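Alpha-L-rhamnosidase (Aspergillus terreus, PDB 6GSZ) probably hydrolyses terminal non-reducing alpha-L-rhamnose residues in alpha-L-rhamnosides and binds calcium ions. Local coordinates at residues A[369-374]-A[463-468]. Residues are numbered along the deposited sequence; the frame is centred on the assembly and turned at random.
Sequences PLRQAK and QRDERL. With BGC (beta-D-glucopyranose), chain B.
The end of a 3-10 turn and the loop after it (369-374) meet the irregular loop 463-468, with the CA atoms of L370 and R464 4.2 Å apart and A373 opposite D465; the methyl of A373, small enough for this close approach, lies 3.6 Å by its CB from D465 N. D465 points at the other loop and grips it at two points: OD2 takes a weak bond from the backbone N of Q372, while OD1 accepts from both NE and NH2 of R371. The bend at chi3 (-57°) brings R371 NE to 2.8 Å from D465 OD1, in the guanidinium plane and on the syn lone pair. Arginine suits this place because its several N-H groups serve two carboxylates at once, NH2 also donating to E466 OE1 at 3.0 Å. The salt-bridge network joins the concanavalin-like domain, between strands 364-365 and 376-380, to the six-hairpin glycosidase domain, between helices 437-453 and 471-484, at the glucose pocket. R464 NE reaches E466 OE1 from the face opposite R371 NH2; this shared oxygen probably offsets the repulsion of the two guanidiniums, whose planes are turned 32° from each other, R464 CD packing over the R371 face. R464 NH1 pairs with E740, E466 OE2 accepts from W470, and R464 NH2 lies 3.1 Å from glucose O1. Farther back, L370 CD2 rests on Q463 CG at 3.7 Å.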
ATOM      1  N   PRO A 369      -9.396 -21.404   7.981  1.00 15.48           N
ATOM      2  CA  PRO A 369      -8.860 -20.777   6.767  1.00 16.93           C
ATOM      3  C   PRO A 369      -7.515 -20.042   6.901  1.00 14.98           C
ATOM      4  O   PRO A 369      -6.951 -19.590   5.931  1.00 14.80           O
ATOM      5  CB  PRO A 369      -9.958 -19.806   6.358  1.00 18.76           C
ATOM      6  CG  PRO A 369     -10.775 -19.537   7.579  1.00 20.91           C
ATOM      7  CD  PRO A 369     -10.613 -20.738   8.485  1.00 17.29           C
ATOM      8  N   LEU A 370      -6.977 -19.999   8.114  1.00 14.14           N
ATOM      9  CA  LEU A 370      -5.642 -19.443   8.376  1.00 15.29           C
ATOM     10  C   LEU A 370      -4.562 -20.419   7.925  1.00 13.75           C
ATOM     11  O   LEU A 370      -3.401 -20.027   7.809  1.00 13.95           O
ATOM     12  CB  LEU A 370      -5.481 -19.106   9.859  1.00 15.59           C
ATOM     13  CG  LEU A 370      -6.440 -18.048  10.403  1.00 16.88           C
ATOM     14  CD1 LEU A 370      -6.188 -17.835  11.888  1.00 20.40           C
ATOM     15  CD2 LEU A 370      -6.348 -16.738   9.636  1.00 19.22           C
ATOM     16  N   ARG A 371      -4.942 -21.687   7.713  1.00 13.80           N
ATOM     17  CA  ARG A 371      -3.975 -22.708   7.270  1.00 14.40           C
ATOM     18  C   ARG A 371      -2.847 -22.802   8.308  1.00 16.09           C
ATOM     19  O   ARG A 371      -3.156 -22.920   9.474  1.00 17.84           O
ATOM     20  CB  ARG A 371      -3.493 -22.442   5.839  1.00 15.02           C
ATOM     21  CG  ARG A 371      -4.606 -22.383   4.792  1.00 15.36           C
ATOM     22  CD  ARG A 371      -4.093 -22.361   3.369  1.00 15.19           C
ATOM     23  NE  ARG A 371      -3.185 -21.257   3.125  1.00 14.51           N
ATOM     24  CZ  ARG A 371      -3.124 -20.545   2.012  1.00 14.01           C
ATOM     25  NH1 ARG A 371      -3.960 -20.804   0.999  1.00 16.04           N
ATOM     26  NH2 ARG A 371      -2.225 -19.583   1.930  1.00 13.79           N
ATOM     27  N   GLN A 372      -1.579 -22.761   7.869  1.00 14.71           N
ATOM     28  CA  GLN A 372      -0.425 -22.933   8.805  1.00 14.28           C
ATOM     29  C   GLN A 372       0.021 -21.551   9.320  1.00 14.88           C
ATOM     30  O   GLN A 372       1.207 -21.197   9.181  1.00 17.80           O
ATOM     31  CB  GLN A 372       0.712 -23.693   8.121  1.00 25.18           C
ATOM     32  CG  GLN A 372       0.351 -25.142   7.834  1.00 27.74           C
ATOM     33  CD  GLN A 372       1.544 -25.978   7.446  1.00 28.52           C
ATOM     34  OE1 GLN A 372       1.586 -26.535   6.358  1.00 29.94           O
ATOM     35  NE2 GLN A 372       2.520 -26.046   8.338  1.00 29.03           N
ATOM     36  N   ALA A 373      -0.918 -20.789   9.886  1.00 14.65           N
ATOM     37  CA  ALA A 373      -0.671 -19.538  10.606  1.00 12.91           C
ATOM     38  C   ALA A 373      -1.501 -19.578  11.891  1.00 15.20           C
ATOM     39  O   ALA A 373      -2.736 -19.467  11.817  1.00 17.20           O
ATOM     40  CB  ALA A 373      -1.069 -18.360   9.743  1.00 13.32           C
ATOM     41  N   LYS A 374      -0.847 -19.744  13.045  1.00 14.12           N
ATOM     42  CA  LYS A 374      -1.628 -19.883  14.282  1.00 15.29           C
ATOM     43  C   LYS A 374      -2.314 -18.580  14.699  1.00 15.51           C
ATOM     44  O   LYS A 374      -3.321 -18.637  15.388  1.00 15.84           O
ATOM     45  CB  LYS A 374      -0.773 -20.415  15.422  1.00 16.57           C
ATOM     46  CG  LYS A 374      -0.250 -21.823  15.188  1.00 20.90           C
ATOM     47  CD  LYS A 374       0.558 -22.354  16.351  1.00 24.66           C
ATOM     48  CE  LYS A 374       1.269 -23.639  15.985  1.00 29.86           C
ATOM     49  NZ  LYS A 374       2.222 -24.030  17.051  1.00 36.80           N
ATOM     50  N   GLN A 463      -3.811 -12.224   6.919  1.00 11.37           N
ATOM     51  CA  GLN A 463      -4.210 -13.101   8.053  1.00 11.57           C
ATOM     52  C   GLN A 463      -3.599 -14.497   7.989  1.00 11.36           C
ATOM     53  O   GLN A 463      -3.142 -14.968   9.040  1.00 12.70           O
ATOM     54  CB  GLN A 463      -5.740 -13.118   8.163  1.00 12.83           C
ATOM     55  CG  GLN A 463      -6.496 -14.017   7.191  1.00 13.23           C
ATOM     56  CD  GLN A 463      -6.386 -13.617   5.740  1.00 12.99           C
ATOM     57  OE1 GLN A 463      -5.383 -13.888   5.088  1.00 14.59           O
ATOM     58  NE2 GLN A 463      -7.418 -12.978   5.200  1.00 13.29           N
ATOM     59  N   ARG A 464      -3.608 -15.160   6.851  1.00 11.85           N
ATOM     60  CA  ARG A 464      -3.172 -16.531   6.735  1.00 11.84           C
ATOM     61  C   ARG A 464      -1.655 -16.585   6.501  1.00 11.72           C
ATOM     62  O   ARG A 464      -0.940 -15.604   6.645  1.00 11.31           O
ATOM     63  CB  ARG A 464      -3.978 -17.280   5.666  1.00 12.28           C
ATOM     64  CG  ARG A 464      -3.714 -16.849   4.227  1.00 12.23           C
ATOM     65  CD  ARG A 464      -4.691 -17.515   3.283  1.00 13.14           C
ATOM     66  NE  ARG A 464      -4.474 -17.134   1.903  1.00 12.66           N
ATOM     67  CZ  ARG A 464      -5.432 -16.965   0.992  1.00 11.80           C
ATOM     68  NH1 ARG A 464      -6.669 -17.324   1.289  1.00 13.48           N
ATOM     69  NH2 ARG A 464      -5.116 -16.429  -0.190  1.00 13.27           N
ATOM     70  N   ASP A 465      -1.187 -17.796   6.190  1.00 11.52           N
ATOM     71  CA  ASP A 465       0.222 -18.090   5.937  1.00 11.59           C
ATOM     72  C   ASP A 465       0.615 -17.695   4.520  1.00 11.87           C
ATOM     73  O   ASP A 465       1.040 -18.493   3.758  1.00 11.70           O
ATOM     74  CB  ASP A 465       0.519 -19.560   6.220  1.00 12.76           C
ATOM     75  CG  ASP A 465      -0.330 -20.550   5.443  1.00 14.59           C
ATOM     76  OD1 ASP A 465      -1.309 -20.105   4.782  1.00 13.34           O
ATOM     77  OD2 ASP A 465      -0.028 -21.728   5.485  1.00 13.34           O
ATOM     78  N   GLU A 466       0.411 -16.427   4.214  1.00 10.54           N
ATOM     79  CA  GLU A 466       0.709 -15.893   2.868  1.00 11.29           C
ATOM     80  C   GLU A 466       1.214 -14.465   3.063  1.00 10.57           C
ATOM     81  O   GLU A 466       2.329 -14.280   3.441  1.00 11.15           O
ATOM     82  CB  GLU A 466      -0.511 -16.101   1.955  1.00 10.91           C
ATOM     83  CG  GLU A 466      -0.218 -15.926   0.475  1.00 12.58           C
ATOM     84  CD  GLU A 466      -1.172 -16.652  -0.447  1.00 13.27           C
ATOM     85  OE1 GLU A 466      -2.159 -17.208   0.047  1.00 13.10           O
ATOM     86  OE2 GLU A 466      -0.919 -16.668  -1.653  1.00 12.83           O
ATOM     87  N   ARG A 467       0.397 -13.452   2.733  1.00  9.51           N
ATOM     88  CA  ARG A 467       0.770 -12.034   2.959  1.00 11.07           C
ATOM     89  C   ARG A 467       1.968 -11.710   2.072  1.00  9.61           C
ATOM     90  O   ARG A 467       2.933 -11.113   2.515  1.00 10.61           O
ATOM     91  CB  ARG A 467       0.975 -11.702   4.447  1.00 11.54           C
ATOM     92  CG  ARG A 467       0.109 -12.465   5.441  1.00 11.75           C
ATOM     93  CD  ARG A 467       0.389 -12.056   6.856  1.00 12.03           C
ATOM     94  NE  ARG A 467      -0.191 -12.988   7.784  1.00 11.28           N
ATOM     95  CZ  ARG A 467      -0.136 -12.825   9.099  1.00 11.65           C
ATOM     96  NH1 ARG A 467       0.414 -11.744   9.604  1.00 10.94           N
ATOM     97  NH2 ARG A 467      -0.635 -13.741   9.924  1.00 12.11           N
ATOM     98  N   LEU A 468       1.860 -12.070   0.779  1.00 10.23           N
ATOM     99  CA  LEU A 468       2.951 -11.892  -0.162  1.00  9.84           C
ATOM    100  C   LEU A 468       2.587 -10.778  -1.152  1.00  8.86           C
ATOM    101  O   LEU A 468       1.378 -10.440  -1.343  1.00 10.91           O
ATOM    102  CB  LEU A 468       3.176 -13.193  -0.943  1.00  9.83           C
ATOM    103  CG  LEU A 468       3.374 -14.438  -0.078  1.00 10.44           C
ATOM    104  CD1 LEU A 468       3.483 -15.678  -0.939  1.00 11.87           C
ATOM    105  CD2 LEU A 468       4.597 -14.305   0.854  1.00 10.89           C
TER
HETATM  106  C2  BGC B 968      -3.554 -13.994  -4.701  0.70 21.40           C
HETATM  107  C3  BGC B 968      -3.628 -14.379  -6.152  0.70 25.42           C
HETATM  108  C4  BGC B 968      -2.918 -15.647  -6.570  0.70 26.12           C
HETATM  109  C5  BGC B 968      -3.358 -16.647  -5.615  0.70 22.33           C
HETATM  110  C6  BGC B 968      -2.690 -17.933  -6.060  0.70 25.89           C
HETATM  111  C1  BGC B 968      -3.875 -15.199  -3.834  0.70 26.18           C
HETATM  112  O1  BGC B 968      -3.929 -14.779  -2.485  0.70 14.80           O
HETATM  113  O2  BGC B 968      -4.658 -13.194  -4.349  0.70 29.23           O
HETATM  114  O3  BGC B 968      -2.958 -13.456  -6.831  0.70 14.73           O
HETATM  115  O4  BGC B 968      -3.108 -16.096  -7.932  0.70 25.27           O
HETATM  116  O5  BGC B 968      -3.097 -16.338  -4.208  0.70 37.28           O
HETATM  117  O6  BGC B 968      -2.962 -18.938  -5.078  0.70 26.27           O
HETATM  118  O   HOH W   1      -7.073 -19.827   3.177  1.00 15.53           O
HETATM  119  O   HOH W   2      -3.163 -19.342  -1.386  1.00 20.03           O